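Long-range contacts in polysaccharide biosynthesis protein CapD (PDB 6BWC), which probably acts as an NADP-dependent short-chain dehydrogenase-type enzyme on UDP-N-acetylglucosamine in the pathway to CMP-pseudaminic acid: residues Asn105-Ile113 against Thr142-Ala153; Leu275-Glu286 against Ala306-Tyr314. The protein carries 2 engineered substitutions. All blocks are in the same frame, centred on the assembly; numbering follows the deposited sequence.

Contact 1: Asn105-Ile113 against Thr142-Ala153; sequences NIFGTQNVI and TKLTAERLITSA. With NAP (NADP nicotinamide-adenine-dinucleotide phosphate), chain N.
L149 is the knob of this interface: its side chain drops among I106, T109, Q110 and I113, with CD2 lying 3.9 Å from I106 CG2. The helices run nearly parallel, 17° apart, with axes 9.0 Å from each other, and pack closely at I113 and I106. I113 crosses L149 at about a right angle, its CD1 meeting L149 CB on one hand and I150 CD1, at 3.8 Å, on the other. With CG1 turned anti to the carbonyl carbon (chi1 -71°), I113 is left to lay its other branch, CG2, on the methyl of A153. Toward the start of the pair, I106 runs its CG1 and CD1 over T145 CG2, and small A146 fits against N105 O and T109 OG1. The T109 hydroxyl donates to N105 O from above the carbonyl plane and has H84 as a further partner. N105 then makes the polar link across the helices: ND2 gives T142 OG1 a bond of 2.9 Å, lying in the amide plane and fairly straight at 163°, while M88 O also pairs with ND2 and Y139 O with the T142 hydroxyl. Y139 and K143 form the YxxxK pair characteristic of short-chain dehydrogenases. K143, bent at chi2, brings NZ to the nicotinamide ribose of NADP, donating to O3D at 3.1 Å and weakly to O2D; NZ also bonds T127 O. Strands 123-129 and 163-169 back the I150 side. Looser are Q110, partly exposed, which folds its amide back over L149 CG, and A153 at the far end. The second subunit covers T145, whose OG1 bonds N138 there, and I106, which packs on its V102, consistent with the four-helix bundle through which short-chain dehydrogenases commonly pair.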
loop_
_atom_site.group_PDB
_atom_site.type_symbol
_atom_site.label_atom_id
_atom_site.label_comp_id
_atom_site.label_asym_id
_atom_site.label_seq_id
_atom_site.Cartn_x
_atom_site.Cartn_y
_atom_site.Cartn_z
ATOM N N ASN C 105 6.987 16.998 1.901
ATOM C CA ASN C 105 8.215 17.424 2.583
ATOM C C ASN C 105 8.967 16.321 3.381
ATOM O O ASN C 105 10.209 16.333 3.398
ATOM C CB ASN C 105 7.967 18.661 3.475
ATOM C CG ASN C 105 7.610 19.930 2.677
ATOM O OD1 ASN C 105 7.604 19.941 1.448
ATOM N ND2 ASN C 105 7.310 21.018 3.398
ATOM N N ILE C 106 8.246 15.386 4.031
ATOM C CA ILE C 106 8.892 14.280 4.797
ATOM C C ILE C 106 8.949 12.984 3.983
ATOM O O ILE C 106 10.058 12.540 3.609
ATOM C CB ILE C 106 8.208 14.015 6.168
ATOM C CG1 ILE C 106 8.224 15.282 7.029
ATOM C CG2 ILE C 106 8.895 12.868 6.919
ATOM C CD1 ILE C 106 7.323 15.221 8.239
ATOM N N PHE C 107 7.774 12.400 3.693
ATOM C CA PHE C 107 7.676 11.080 3.042
ATOM C C PHE C 107 8.400 11.082 1.709
ATOM O O PHE C 107 9.079 10.109 1.372
ATOM C CB PHE C 107 6.207 10.592 2.888
ATOM C CG PHE C 107 6.047 9.252 2.141
ATOM C CD1 PHE C 107 6.724 8.090 2.563
ATOM C CD2 PHE C 107 5.215 9.148 1.003
ATOM C CE1 PHE C 107 6.587 6.872 1.889
ATOM C CE2 PHE C 107 5.061 7.921 0.333
ATOM C CZ PHE C 107 5.743 6.782 0.782
ATOM N N GLY C 108 8.291 12.187 0.979
ATOM C CA GLY C 108 9.030 12.373 -0.282
ATOM C C GLY C 108 10.546 12.492 -0.139
ATOM O O GLY C 108 11.296 11.982 -1.001
ATOM N N THR C 109 11.007 13.157 0.927
ATOM C CA THR C 109 12.429 13.197 1.200
ATOM C C THR C 109 12.913 11.762 1.470
ATOM O O THR C 109 13.965 11.364 0.967
ATOM C CB THR C 109 12.791 14.143 2.370
ATOM O OG1 THR C 109 12.254 15.445 2.133
ATOM C CG2 THR C 109 14.310 14.273 2.546
ATOM N N GLN C 110 12.157 10.963 2.222
ATOM C CA GLN C 110 12.584 9.563 2.414
ATOM C C GLN C 110 12.660 8.777 1.148
ATOM O O GLN C 110 13.603 8.027 0.962
ATOM C CB GLN C 110 11.692 8.790 3.365
ATOM C CG GLN C 110 12.157 8.975 4.780
ATOM C CD GLN C 110 13.407 8.187 5.095
ATOM O OE1 GLN C 110 13.350 6.956 5.193
ATOM N NE2 GLN C 110 14.537 8.897 5.310
ATOM N N ASN C 111 11.661 8.928 0.290
ATOM C CA ASN C 111 11.708 8.276 -1.003
ATOM C C ASN C 111 13.006 8.641 -1.751
ATOM O O ASN C 111 13.674 7.740 -2.243
ATOM C CB ASN C 111 10.450 8.570 -1.843
ATOM C CG ASN C 111 9.207 7.864 -1.316
ATOM O OD1 ASN C 111 9.306 6.810 -0.646
ATOM N ND2 ASN C 111 8.012 8.443 -1.613
ATOM N N VAL C 112 13.385 9.924 -1.785
ATOM C CA VAL C 112 14.657 10.323 -2.385
ATOM C C VAL C 112 15.837 9.535 -1.768
ATOM O O VAL C 112 16.613 8.881 -2.481
ATOM C CB VAL C 112 14.871 11.851 -2.266
ATOM C CG1 VAL C 112 16.312 12.271 -2.536
ATOM C CG2 VAL C 112 13.946 12.569 -3.226
ATOM N N ILE C 113 15.938 9.585 -0.444
ATOM C CA ILE C 113 17.050 8.980 0.291
ATOM C C ILE C 113 17.194 7.479 -0.011
ATOM O O ILE C 113 18.284 6.990 -0.363
ATOM C CB ILE C 113 16.883 9.244 1.816
ATOM C CG1 ILE C 113 17.142 10.740 2.091
ATOM C CG2 ILE C 113 17.840 8.380 2.647
ATOM C CD1 ILE C 113 16.654 11.270 3.421
ATOM N N THR C 142 8.283 20.313 9.125
ATOM C CA THR C 142 8.698 19.323 8.105
ATOM C C THR C 142 10.142 19.552 7.634
ATOM O O THR C 142 10.841 18.597 7.291
ATOM C CB THR C 142 7.785 19.291 6.851
ATOM O OG1 THR C 142 7.783 20.562 6.192
ATOM C CG2 THR C 142 6.386 18.965 7.215
ATOM N N LYS C 143 10.601 20.789 7.584
ATOM C CA LYS C 143 11.977 20.991 7.129
ATOM C C LYS C 143 13.007 20.541 8.185
ATOM O O LYS C 143 14.019 19.898 7.851
ATOM C CB LYS C 143 12.210 22.427 6.657
ATOM C CG LYS C 143 11.538 22.713 5.310
ATOM C CD LYS C 143 12.124 21.892 4.164
ATOM C CE LYS C 143 12.009 22.661 2.846
ATOM N NZ LYS C 143 12.137 21.852 1.597
ATOM N N LEU C 144 12.734 20.824 9.449
ATOM C CA LEU C 144 13.522 20.230 10.511
ATOM C C LEU C 144 13.572 18.713 10.370
ATOM O O LEU C 144 14.664 18.114 10.408
ATOM C CB LEU C 144 12.960 20.611 11.878
ATOM C CG LEU C 144 13.769 20.247 13.119
ATOM C CD1 LEU C 144 15.221 20.682 13.000
ATOM C CD2 LEU C 144 13.142 20.929 14.314
ATOM N N THR C 145 12.408 18.102 10.177
ATOM C CA THR C 145 12.326 16.645 10.028
ATOM C C THR C 145 13.081 16.151 8.792
ATOM O O THR C 145 13.882 15.228 8.890
ATOM C CB THR C 145 10.871 16.173 10.021
ATOM O OG1 THR C 145 10.351 16.299 11.341
ATOM C CG2 THR C 145 10.739 14.728 9.596
ATOM N N ALA C 146 12.845 16.772 7.643
ATOM C CA ALA C 146 13.629 16.479 6.428
ATOM C C ALA C 146 15.134 16.596 6.676
ATOM O O ALA C 146 15.837 15.603 6.562
ATOM C CB ALA C 146 13.206 17.375 5.285
ATOM N N GLU C 147 15.612 17.789 7.058
ATOM C CA GLU C 147 16.982 17.970 7.581
ATOM C C GLU C 147 17.486 16.797 8.417
ATOM O O GLU C 147 18.632 16.331 8.247
ATOM C CB GLU C 147 17.061 19.229 8.439
ATOM C CG GLU C 147 17.217 20.506 7.614
ATOM C CD GLU C 147 17.960 21.609 8.336
ATOM O OE1 GLU C 147 18.970 21.307 9.001
ATOM O OE2 GLU C 147 17.542 22.774 8.208
ATOM N N ARG C 148 16.611 16.337 9.312
ATOM C CA ARG C 148 16.898 15.186 10.169
ATOM C C ARG C 148 17.010 13.848 9.453
ATOM O O ARG C 148 17.926 13.071 9.758
ATOM C CB ARG C 148 15.892 15.098 11.327
ATOM C CG ARG C 148 16.453 15.505 12.674
ATOM C CD ARG C 148 17.349 16.730 12.624
ATOM N NE ARG C 148 17.357 17.399 13.921
ATOM C CZ ARG C 148 17.742 18.656 14.127
ATOM N NH1 ARG C 148 17.671 19.179 15.348
ATOM N NH2 ARG C 148 18.190 19.404 13.123
ATOM N N LEU C 149 16.087 13.571 8.535
ATOM C CA LEU C 149 16.211 12.404 7.642
ATOM C C LEU C 149 17.547 12.386 6.883
ATOM O O LEU C 149 18.187 11.359 6.730
ATOM C CB LEU C 149 15.107 12.410 6.600
ATOM C CG LEU C 149 13.812 11.665 6.804
ATOM C CD1 LEU C 149 13.465 11.403 8.255
ATOM C CD2 LEU C 149 12.723 12.480 6.122
ATOM N N ILE C 150 17.952 13.542 6.400
ATOM C CA ILE C 150 19.194 13.668 5.649
ATOM C C ILE C 150 20.424 13.284 6.473
ATOM O O ILE C 150 21.247 12.519 5.989
ATOM C CB ILE C 150 19.314 15.094 5.041
ATOM C CG1 ILE C 150 18.264 15.266 3.914
ATOM C CG2 ILE C 150 20.735 15.384 4.540
ATOM C CD1 ILE C 150 18.556 14.491 2.626
ATOM N N THR C 151 20.535 13.797 7.696
ATOM C CA THR C 151 21.671 13.467 8.568
ATOM C C THR C 151 21.713 11.991 8.954
ATOM O O THR C 151 22.788 11.383 8.957
ATOM C CB THR C 151 21.644 14.255 9.890
ATOM O OG1 THR C 151 21.143 15.580 9.676
ATOM C CG2 THR C 151 23.033 14.332 10.476
ATOM N N SER C 152 20.542 11.442 9.285
ATOM C CA SER C 152 20.388 10.003 9.566
ATOM C C SER C 152 20.805 9.055 8.422
ATOM O O SER C 152 21.515 8.077 8.636
ATOM C CB SER C 152 18.954 9.689 9.939
ATOM O OG SER C 152 18.900 8.388 10.484
ATOM N N ALA C 153 20.341 9.348 7.214
ATOM C CA ALA C 153 20.801 8.658 6.021
ATOM C C ALA C 153 22.326 8.518 6.006
ATOM O O ALA C 153 22.838 7.414 5.826
ATOM C CB ALA C 153 20.333 9.392 4.783
HETATM P PA NAP N . 8.944 26.345 -6.401
HETATM O O1A NAP N . 9.135 27.414 -7.439
HETATM O O2A NAP N . 7.556 26.151 -5.896
HETATM O O5B NAP N . 9.517 24.957 -6.932
HETATM C C5B NAP N . 8.927 23.731 -6.493
HETATM C C4B NAP N . 9.306 22.613 -7.459
HETATM O O4B NAP N . 8.923 21.322 -6.988
HETATM C C3B NAP N . 8.570 22.785 -8.761
HETATM O O3B NAP N . 9.457 22.265 -9.747
HETATM C C2B NAP N . 7.335 21.943 -8.571
HETATM O O2B NAP N . 6.779 21.669 -9.840
HETATM C C1B NAP N . 7.907 20.742 -7.817
HETATM N N9A NAP N . 7.027 19.902 -6.934
HETATM C C8A NAP N . 6.131 20.267 -5.972
HETATM N N7A NAP N . 5.551 19.177 -5.363
HETATM C C5A NAP N . 6.091 18.088 -5.939
HETATM C C6A NAP N . 5.962 16.614 -5.822
HETATM N N6A NAP N . 5.125 16.042 -4.945
HETATM N N1A NAP N . 6.716 15.836 -6.616
HETATM C C2A NAP N . 7.573 16.344 -7.520
HETATM N N3A NAP N . 7.742 17.665 -7.693
HETATM C C4A NAP N . 7.053 18.571 -6.955
HETATM O O3 NAP N . 9.924 26.539 -5.133
HETATM P PN NAP N . 11.378 27.253 -5.094
HETATM O O1N NAP N . 12.198 26.941 -6.338
HETATM O O2N NAP N . 11.200 28.666 -4.631
HETATM O O5D NAP N . 12.033 26.548 -3.828
HETATM C C5D NAP N . 12.719 25.334 -4.005
HETATM C C4D NAP N . 13.145 24.773 -2.652
HETATM O O4D NAP N . 13.764 25.834 -1.912
HETATM C C3D NAP N . 12.058 24.176 -1.741
HETATM O O3D NAP N . 12.522 22.916 -1.248
HETATM C C2D NAP N . 11.902 25.158 -0.604
HETATM O O2D NAP N . 11.595 24.520 0.640
HETATM C C1D NAP N . 13.280 25.819 -0.564
HETATM N N1N NAP N . 13.297 27.184 -0.023
HETATM C C2N NAP N . 12.803 28.176 -0.782
HETATM C C3N NAP N . 12.771 29.498 -0.379
HETATM C C7N NAP N . 12.192 30.589 -1.211
HETATM O O7N NAP N . 12.044 31.697 -0.692
HETATM N N7N NAP N . 11.811 30.383 -2.474
HETATM C C4N NAP N . 13.348 29.856 0.942
HETATM C C5N NAP N . 13.850 28.699 1.691
HETATM C C6N NAP N . 13.830 27.413 1.177
HETATM P P2B NAP N . 5.263 21.147 -10.004
HETATM O O1X NAP N . 5.107 21.324 -11.502
HETATM O O2X NAP N . 5.284 19.679 -9.631
HETATM O O3X NAP N . 4.376 22.034 -9.098
#

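Contact 2: Leu275-Glu286 against Ala306-Tyr314; sequences LMTHDESLQAFE and AKRAKAGFY
From L275 opposite Y314 to F285 opposite R308 the two segments pass in opposite directions, mostly as loop, held at one end by L275 N to Y314 O (3.2 Å) and at the other by A309 N to A284 O and E286 N to K307 O (2.9 Å), which flank the one antiparallel bridge, the non-hydrogen-bonded pair F285-R308. The Y314 ring reaches inward between M276 and S281. The methyl CE of M276 sits over the centre of this ring, 3.9 Å from the centroid, a CH-pi contact with the sulfur farther off to the side; F291 meets the same ring edge-to-face. Y314 OH donates to K310 O at 3.0 Å, from above the carbonyl plane. At the outer corner H278 lays CD2 over one face of F313, the ring planes inclined by 35°; chi1 of -177°, with CG anti to the backbone N, swings the imidazole there. L282 CD2 touches the A311 methyl nearby. At the bridge, E286 rests CG on A309 CB and runs beside K307, whose NZ forms a long salt bridge, 3.7 Å to OE2, secondary to the one from K230. Backbone bonds at both ends thus pin 306-314 along strand 285-286, and the two lysines probably stabilise the carboxylate charge of E286.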
loop_
_atom_site.group_PDB
_atom_site.type_symbol
_atom_site.label_atom_id
_atom_site.label_comp_id
_atom_site.label_asym_id
_atom_site.label_seq_id
_atom_site.Cartn_x
_atom_site.Cartn_y
_atom_site.Cartn_z
ATOM N N LEU C 275 19.409 31.579 11.156
ATOM C CA LEU C 275 20.303 30.786 10.298
ATOM C C LEU C 275 20.698 29.466 10.963
ATOM O O LEU C 275 21.076 28.511 10.262
ATOM C CB LEU C 275 21.591 31.564 9.991
ATOM C CG LEU C 275 21.502 33.003 9.463
ATOM C CD1 LEU C 275 22.885 33.636 9.475
ATOM C CD2 LEU C 275 20.865 33.044 8.074
ATOM N N MET C 276 20.668 29.464 12.306
ATOM C CA MET C 276 20.987 28.295 13.154
ATOM C C MET C 276 20.571 28.516 14.615
ATOM O O MET C 276 20.522 29.637 15.103
ATOM C CB MET C 276 22.480 27.928 13.097
ATOM C CG MET C 276 23.449 29.052 13.410
ATOM S SD MET C 276 25.132 28.592 12.941
ATOM C CE MET C 276 25.775 30.148 12.386
ATOM N N THR C 277 20.274 27.432 15.312
ATOM C CA THR C 277 20.093 27.500 16.750
ATOM C C THR C 277 21.396 27.978 17.401
ATOM O O THR C 277 22.486 27.906 16.813
ATOM C CB THR C 277 19.715 26.123 17.328
ATOM O OG1 THR C 277 20.645 25.138 16.859
ATOM C CG2 THR C 277 18.301 25.733 16.900
ATOM N N HIS C 278 21.268 28.486 18.623
ATOM C CA HIS C 278 22.434 28.844 19.415
ATOM C C HIS C 278 23.375 27.643 19.560
ATOM O O HIS C 278 24.577 27.774 19.283
ATOM C CB HIS C 278 22.027 29.340 20.790
ATOM C CG HIS C 278 23.193 29.795 21.605
ATOM N ND1 HIS C 278 23.960 28.931 22.358
ATOM C CD2 HIS C 278 23.759 31.014 21.736
ATOM C CE1 HIS C 278 24.935 29.606 22.937
ATOM N NE2 HIS C 278 24.837 30.869 22.573
ATOM N N ASP C 279 22.802 26.498 19.990
ATOM C CA ASP C 279 23.477 25.160 20.060
ATOM C C ASP C 279 24.357 24.846 18.833
ATOM O O ASP C 279 25.514 24.456 18.978
ATOM C CB ASP C 279 22.410 24.056 20.262
ATOM C CG ASP C 279 22.997 22.634 20.400
ATOM O OD1 ASP C 279 22.465 21.757 19.681
ATOM O OD2 ASP C 279 23.925 22.385 21.221
ATOM N N GLU C 280 23.812 25.057 17.636
ATOM C CA GLU C 280 24.550 24.816 16.381
ATOM C C GLU C 280 25.701 25.794 16.165
ATOM O O GLU C 280 26.721 25.437 15.546
ATOM C CB GLU C 280 23.601 24.880 15.188
ATOM C CG GLU C 280 22.794 23.619 14.954
ATOM C CD GLU C 280 21.888 23.756 13.753
ATOM O OE1 GLU C 280 21.228 24.810 13.631
ATOM O OE2 GLU C 280 21.856 22.821 12.925
ATOM N N SER C 281 25.533 27.022 16.662
ATOM C CA SER C 281 26.566 28.047 16.541
ATOM C C SER C 281 27.827 27.725 17.346
ATOM O O SER C 281 28.843 28.382 17.143
ATOM C CB SER C 281 26.028 29.435 16.923
ATOM O OG SER C 281 25.990 29.630 18.331
ATOM N N LEU C 282 27.766 26.740 18.250
ATOM C CA LEU C 282 28.945 26.266 19.018
ATOM C C LEU C 282 29.796 25.182 18.326
ATOM O O LEU C 282 30.926 24.946 18.749
ATOM C CB LEU C 282 28.501 25.759 20.394
ATOM C CG LEU C 282 27.758 26.795 21.267
ATOM C CD1 LEU C 282 26.841 26.130 22.282
ATOM C CD2 LEU C 282 28.734 27.739 21.963
ATOM N N GLN C 283 29.254 24.518 17.295
ATOM C CA GLN C 283 30.017 23.554 16.449
ATOM C C GLN C 283 30.249 24.028 15.022
ATOM O O GLN C 283 31.006 23.370 14.293
ATOM C CB GLN C 283 29.398 22.133 16.373
ATOM C CG GLN C 283 28.014 21.924 16.961
ATOM C CD GLN C 283 28.062 21.762 18.469
ATOM O OE1 GLN C 283 28.901 21.032 18.989
ATOM N NE2 GLN C 283 27.172 22.432 19.176
ATOM N N ALA C 284 29.617 25.137 14.629
ATOM C CA ALA C 284 29.627 25.600 13.236
ATOM C C ALA C 284 30.951 26.257 12.771
ATOM O O ALA C 284 31.616 26.944 13.534
ATOM C CB ALA C 284 28.457 26.553 13.022
ATOM N N PHE C 285 31.320 26.052 11.511
ATOM C CA PHE C 285 32.511 26.680 10.923
ATOM C C PHE C 285 32.160 27.931 10.110
ATOM O O PHE C 285 31.110 27.978 9.491
ATOM C CB PHE C 285 33.269 25.648 10.085
ATOM C CG PHE C 285 33.804 24.509 10.910
ATOM C CD1 PHE C 285 35.059 24.592 11.530
ATOM C CD2 PHE C 285 33.035 23.369 11.135
ATOM C CE1 PHE C 285 35.544 23.552 12.330
ATOM C CE2 PHE C 285 33.513 22.323 11.936
ATOM C CZ PHE C 285 34.767 22.417 12.531
ATOM N N GLU C 286 33.014 28.955 10.150
ATOM C CA GLU C 286 32.863 30.146 9.305
ATOM C C GLU C 286 33.841 30.103 8.158
ATOM O O GLU C 286 35.015 29.798 8.347
ATOM C CB GLU C 286 33.141 31.428 10.071
ATOM C CG GLU C 286 31.925 31.999 10.735
ATOM C CD GLU C 286 32.129 33.402 11.250
ATOM O OE1 GLU C 286 31.741 33.704 12.414
ATOM O OE2 GLU C 286 32.650 34.212 10.465
ATOM N N ALA C 306 40.576 25.142 9.604
ATOM C CA ALA C 306 39.108 25.183 9.602
ATOM C C ALA C 306 38.551 26.074 10.741
ATOM O O ALA C 306 38.608 25.698 11.921
ATOM C CB ALA C 306 38.545 23.766 9.696
ATOM N N LYS C 307 38.000 27.237 10.374
ATOM C CA LYS C 307 37.673 28.312 11.337
ATOM C C LYS C 307 36.367 28.079 12.139
ATOM O O LYS C 307 35.315 27.871 11.555
ATOM C CB LYS C 307 37.609 29.676 10.616
ATOM C CG LYS C 307 37.759 30.869 11.563
ATOM C CD LYS C 307 36.971 32.114 11.147
ATOM C CE LYS C 307 36.680 33.001 12.361
ATOM N NZ LYS C 307 35.979 34.280 12.049
ATOM N N ARG C 308 36.448 28.131 13.469
ATOM C CA ARG C 308 35.263 28.001 14.318
ATOM C C ARG C 308 34.564 29.339 14.350
ATOM O O ARG C 308 35.199 30.378 14.389
ATOM C CB ARG C 308 35.601 27.568 15.742
ATOM C CG ARG C 308 35.612 26.070 15.981
ATOM C CD ARG C 308 36.559 25.729 17.127
ATOM N NE ARG C 308 36.287 24.442 17.774
ATOM C CZ ARG C 308 37.077 23.855 18.692
ATOM N NH1 ARG C 308 38.225 24.413 19.093
ATOM N NH2 ARG C 308 36.724 22.680 19.216
ATOM N N ALA C 309 33.241 29.288 14.334
ATOM C CA ALA C 309 32.398 30.470 14.245
ATOM C C ALA C 309 32.219 31.008 15.630
ATOM O O ALA C 309 32.511 30.304 16.601
ATOM C CB ALA C 309 31.045 30.097 13.658
ATOM N N LYS C 310 31.716 32.236 15.732
ATOM C CA LYS C 310 31.330 32.779 17.040
ATOM C C LYS C 310 30.005 32.135 17.501
ATOM O O LYS C 310 29.174 31.782 16.656
ATOM C CB LYS C 310 31.230 34.313 17.003
ATOM C CG LYS C 310 31.463 34.972 18.366
ATOM C CD LYS C 310 32.933 34.932 18.807
ATOM C CE LYS C 310 33.086 34.627 20.306
ATOM N NZ LYS C 310 34.423 35.016 20.866
ATOM N N ALA C 311 29.823 31.961 18.821
ATOM C CA ALA C 311 28.528 31.523 19.394
ATOM C C ALA C 311 27.489 32.629 19.246
ATOM O O ALA C 311 27.759 33.666 18.651
ATOM C CB ALA C 311 28.667 31.149 20.864
ATOM N N GLY C 312 26.289 32.403 19.761
ATOM C CA GLY C 312 25.282 33.466 19.849
ATOM C C GLY C 312 24.159 33.329 18.853
ATOM O O GLY C 312 24.205 32.491 17.963
ATOM N N PHE C 313 23.172 34.203 18.983
ATOM C CA PHE C 313 21.892 34.021 18.348
ATOM C C PHE C 313 21.878 34.807 17.043
ATOM O O PHE C 313 21.743 36.021 17.051
ATOM C CB PHE C 313 20.768 34.440 19.307
ATOM C CG PHE C 313 20.805 33.705 20.626
ATOM C CD1 PHE C 313 20.048 32.563 20.826
ATOM C CD2 PHE C 313 21.633 34.143 21.677
ATOM C CE1 PHE C 313 20.097 31.885 22.047
ATOM C CE2 PHE C 313 21.698 33.462 22.891
ATOM C CZ PHE C 313 20.923 32.335 23.078
ATOM N N TYR C 314 22.028 34.075 15.933
ATOM C CA TYR C 314 21.998 34.613 14.556
ATOM C C TYR C 314 20.562 34.775 14.049
ATOM O O TYR C 314 20.067 33.933 13.296
ATOM C CB TYR C 314 22.794 33.699 13.588
ATOM C CG TYR C 314 24.292 33.702 13.827
ATOM C CD1 TYR C 314 25.153 34.426 13.010
ATOM C CD2 TYR C 314 24.850 32.988 14.884
ATOM C CE1 TYR C 314 26.526 34.428 13.235
ATOM C CE2 TYR C 314 26.217 32.987 15.125
ATOM C CZ TYR C 314 27.051 33.705 14.298
ATOM O OH TYR C 314 28.407 33.698 14.539
#

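Both segments of contact 1 precede those of contact 2 in the chain; the centres are 23 Å apart and the nearest atoms about 5 Å. Contact 1 pairs helices 98-118 and 138-156 on the parallel strands of the Rossmann-type nucleotide-binding sheet; contact 2 lies at the far edge of that same nine-strand sheet, where 285-286 is the outermost strand. R168 on strand 163-169 joins them, forming salt bridges with E147 of contact 1 and E280 of contact 2. The L275 side chain of contact 2 lies about 9 Å from UDP-N-acetylglucosamine and about 10 Å from NADP. Both contacts touch the same neighbouring subunit, so cofactor-side helices and sheet edge both help form the assembly.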